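Local coordinates for protein molinate hydrolase (Gulosibacter molinativorax, PDB 4UB9) that probably hydrolyses the thiocarbamate herbicide molinate, as a zinc-binding member of the amidohydrolase family, at residues T291-D296 with E313-K318. Residues are numbered along the deposited sequence; the frame is centred on the assembly and turned at random.
Sequences TAIERD and EETIEK
Lys318 NZ is held by two groups of helix 286-294: it gives a salt-bridging hydrogen bond to Glu294 OE2 at 2.9 Å and hydrogen-bonds Asn290 OD1 one turn earlier. From its own helix, Glu314 OE2 adds a long ion pair to Lys318 NZ at 3.9 Å. The ammonium reaches Glu294 OE2 from above the carboxylate plane, 35° out of it, and the two side chains cross at about a right angle. Beyond CG the lysine is fully extended, whereas in Glu294 the bend at chi2 (-56°) turns the carboxylate toward NZ.

Next to the salt bridge, the buried Ile293 meets the second helix with two different branches. Its CG2 lies 4.0 Å from Lys318 CB and also touches CD, while CD1 presses on the Thr315 methyl CG2 at 3.5 Å. Leu319 and Met300 of strand 299-301 also touch the isoleucine, tying two successive outer helices to the strand between them, as in a TIM-barrel fold. With an alanine here instead of Lys318, Glu294 would probably lose its cationic mate and Ile293 CG2 its contact with the methylene CD. With one ammonium between two carboxylates, the lysine probably eases their mutual repulsion while its aliphatic stem packs against the apolar layer.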
ATOM      1  N   THR A 291     -23.075 -26.020   8.704  1.00 37.20           N
ATOM      2  CA  THR A 291     -23.928 -25.881   7.503  1.00 36.29           C
ATOM      3  C   THR A 291     -23.578 -26.923   6.471  1.00 39.15           C
ATOM      4  O   THR A 291     -24.446 -27.491   5.811  1.00 40.64           O
ATOM      5  CB  THR A 291     -23.808 -24.462   6.937  1.00 35.08           C
ATOM      6  OG1 THR A 291     -24.408 -23.539   7.863  1.00 37.17           O
ATOM      7  CG2 THR A 291     -24.471 -24.327   5.613  1.00 36.37           C
ATOM      8  N   ALA A 292     -22.285 -27.184   6.333  1.00 38.79           N
ATOM      9  CA  ALA A 292     -21.837 -28.186   5.373  1.00 36.33           C
ATOM     10  C   ALA A 292     -22.321 -29.601   5.768  1.00 34.42           C
ATOM     11  O   ALA A 292     -22.718 -30.424   4.931  1.00 33.20           O
ATOM     12  CB  ALA A 292     -20.341 -28.164   5.257  1.00 34.57           C
ATOM     13  N   ILE A 293     -22.227 -29.867   7.035  1.00 29.72           N
ATOM     14  CA  ILE A 293     -22.661 -31.145   7.586  1.00 33.16           C
ATOM     15  C   ILE A 293     -24.160 -31.355   7.346  1.00 35.70           C
ATOM     16  O   ILE A 293     -24.601 -32.407   6.911  1.00 36.28           O
ATOM     17  CB  ILE A 293     -22.383 -31.178   9.097  1.00 32.56           C
ATOM     18  CG1 ILE A 293     -20.886 -31.379   9.342  1.00 35.98           C
ATOM     19  CG2 ILE A 293     -23.132 -32.328   9.754  1.00 33.65           C
ATOM     20  CD1 ILE A 293     -20.461 -31.097  10.762  1.00 35.54           C
ATOM     21  N   GLU A 294     -24.926 -30.296   7.589  1.00 35.64           N
ATOM     22  CA  GLU A 294     -26.361 -30.349   7.408  1.00 40.47           C
ATOM     23  C   GLU A 294     -26.790 -30.515   5.951  1.00 37.31           C
ATOM     24  O   GLU A 294     -27.914 -30.845   5.692  1.00 38.95           O
ATOM     25  CB  GLU A 294     -27.032 -29.110   8.025  1.00 43.40           C
ATOM     26  CG  GLU A 294     -27.123 -29.185   9.555  1.00 44.67           C
ATOM     27  CD  GLU A 294     -27.846 -30.441  10.068  1.00 44.90           C
ATOM     28  OE1 GLU A 294     -28.920 -30.762   9.525  1.00 57.78           O
ATOM     29  OE2 GLU A 294     -27.359 -31.094  11.017  1.00 44.29           O
ATOM     30  N   ARG A 295     -25.884 -30.287   5.010  1.00 40.11           N
ATOM     31  CA  ARG A 295     -26.127 -30.581   3.590  1.00 34.72           C
ATOM     32  C   ARG A 295     -25.569 -31.941   3.174  1.00 35.55           C
ATOM     33  O   ARG A 295     -25.526 -32.257   1.998  1.00 32.26           O
ATOM     34  CB  ARG A 295     -25.490 -29.511   2.705  1.00 37.28           C
ATOM     35  CG  ARG A 295     -25.944 -28.076   2.945  1.00 34.79           C
ATOM     36  CD  ARG A 295     -27.406 -27.983   2.775  1.00 33.97           C
ATOM     37  NE  ARG A 295     -27.940 -26.624   2.677  1.00 39.49           N
ATOM     38  CZ  ARG A 295     -28.058 -25.789   3.698  1.00 42.01           C
ATOM     39  NH1 ARG A 295     -27.558 -26.097   4.905  1.00 39.82           N
ATOM     40  NH2 ARG A 295     -28.681 -24.635   3.498  1.00 42.76           N
ATOM     41  N   ASP A 296     -25.115 -32.733   4.144  1.00 37.46           N
ATOM     42  CA  ASP A 296     -24.538 -34.051   3.851  1.00 40.90           C
ATOM     43  C   ASP A 296     -23.471 -33.983   2.747  1.00 36.08           C
ATOM     44  O   ASP A 296     -23.464 -34.754   1.808  1.00 38.56           O
ATOM     45  CB  ASP A 296     -25.636 -35.059   3.465  1.00 45.25           C
ATOM     46  CG  ASP A 296     -26.644 -35.293   4.598  1.00 47.49           C
ATOM     47  OD1 ASP A 296     -26.245 -35.641   5.735  1.00 49.83           O
ATOM     48  OD2 ASP A 296     -27.842 -35.155   4.336  1.00 57.61           O
ATOM     49  N   GLU A 313     -18.484 -30.323  20.758  1.00 36.85           N
ATOM     50  CA  GLU A 313     -18.708 -31.758  20.864  1.00 39.36           C
ATOM     51  C   GLU A 313     -19.857 -32.198  19.975  1.00 36.31           C
ATOM     52  O   GLU A 313     -19.781 -33.195  19.276  1.00 44.15           O
ATOM     53  CB  GLU A 313     -18.932 -32.114  22.334  1.00 42.56           C
ATOM     54  CG  GLU A 313     -18.427 -33.497  22.702  1.00 51.87           C
ATOM     55  CD  GLU A 313     -16.982 -33.782  22.261  1.00 58.10           C
ATOM     56  OE1 GLU A 313     -16.046 -33.077  22.697  1.00 56.16           O
ATOM     57  OE2 GLU A 313     -16.769 -34.751  21.499  1.00 65.84           O
ATOM     58  N   GLU A 314     -20.918 -31.414  19.974  1.00 35.75           N
ATOM     59  CA  GLU A 314     -22.123 -31.720  19.206  1.00 41.52           C
ATOM     60  C   GLU A 314     -21.829 -31.901  17.708  1.00 39.83           C
ATOM     61  O   GLU A 314     -22.417 -32.739  17.037  1.00 43.27           O
ATOM     62  CB  GLU A 314     -23.134 -30.585  19.447  1.00 54.92           C
ATOM     63  CG  GLU A 314     -24.424 -30.735  18.682  1.00 66.77           C
ATOM     64  CD  GLU A 314     -25.211 -29.455  18.383  1.00 77.57           C
ATOM     65  OE1 GLU A 314     -25.498 -28.714  19.349  1.00 77.36           O
ATOM     66  OE2 GLU A 314     -25.593 -29.229  17.187  1.00 82.88           O
ATOM     67  N   THR A 315     -20.898 -31.104  17.204  1.00 35.80           N
ATOM     68  CA  THR A 315     -20.528 -31.145  15.807  1.00 30.92           C
ATOM     69  C   THR A 315     -19.734 -32.413  15.521  1.00 33.89           C
ATOM     70  O   THR A 315     -19.933 -33.052  14.483  1.00 36.45           O
ATOM     71  CB  THR A 315     -19.688 -29.939  15.389  1.00 29.41           C
ATOM     72  OG1 THR A 315     -20.393 -28.740  15.663  1.00 31.71           O
ATOM     73  CG2 THR A 315     -19.356 -29.976  13.905  1.00 28.08           C
ATOM     74  N   ILE A 316     -18.834 -32.778  16.417  1.00 32.66           N
ATOM     75  CA  ILE A 316     -18.096 -34.023  16.223  1.00 34.53           C
ATOM     76  C   ILE A 316     -19.065 -35.175  16.215  1.00 36.41           C
ATOM     77  O   ILE A 316     -18.952 -36.106  15.388  1.00 38.79           O
ATOM     78  CB  ILE A 316     -17.037 -34.213  17.299  1.00 38.19           C
ATOM     79  CG1 ILE A 316     -15.852 -33.277  17.020  1.00 41.34           C
ATOM     80  CG2 ILE A 316     -16.558 -35.642  17.319  1.00 42.79           C
ATOM     81  CD1 ILE A 316     -14.825 -33.226  18.128  1.00 40.17           C
ATOM     82  N   GLU A 317     -20.040 -35.134  17.119  1.00 37.68           N
ATOM     83  CA  GLU A 317     -21.056 -36.216  17.193  1.00 42.59           C
ATOM     84  C   GLU A 317     -21.906 -36.340  15.936  1.00 35.32           C
ATOM     85  O   GLU A 317     -22.195 -37.435  15.467  1.00 35.49           O
ATOM     86  CB  GLU A 317     -21.943 -36.040  18.422  1.00 54.25           C
ATOM     87  CG  GLU A 317     -21.265 -36.543  19.693  1.00 67.60           C
ATOM     88  CD  GLU A 317     -21.797 -35.805  20.926  1.00 83.13           C
ATOM     89  OE1 GLU A 317     -21.059 -35.714  21.922  1.00 87.40           O
ATOM     90  OE2 GLU A 317     -22.953 -35.301  20.894  1.00 89.67           O
ATOM     91  N   LYS A 318     -22.216 -35.216  15.324  1.00 35.66           N
ATOM     92  CA  LYS A 318     -22.869 -35.262  14.002  1.00 38.07           C
ATOM     93  C   LYS A 318     -22.016 -35.950  12.932  1.00 41.36           C
ATOM     94  O   LYS A 318     -22.533 -36.648  12.062  1.00 39.29           O
ATOM     95  CB  LYS A 318     -23.189 -33.880  13.491  1.00 37.54           C
ATOM     96  CG  LYS A 318     -24.256 -33.153  14.259  1.00 39.03           C
ATOM     97  CD  LYS A 318     -24.769 -31.964  13.461  1.00 41.34           C
ATOM     98  CE  LYS A 318     -25.575 -31.002  14.318  1.00 40.97           C
ATOM     99  NZ  LYS A 318     -26.277 -30.025  13.430  1.00 45.77           N
TER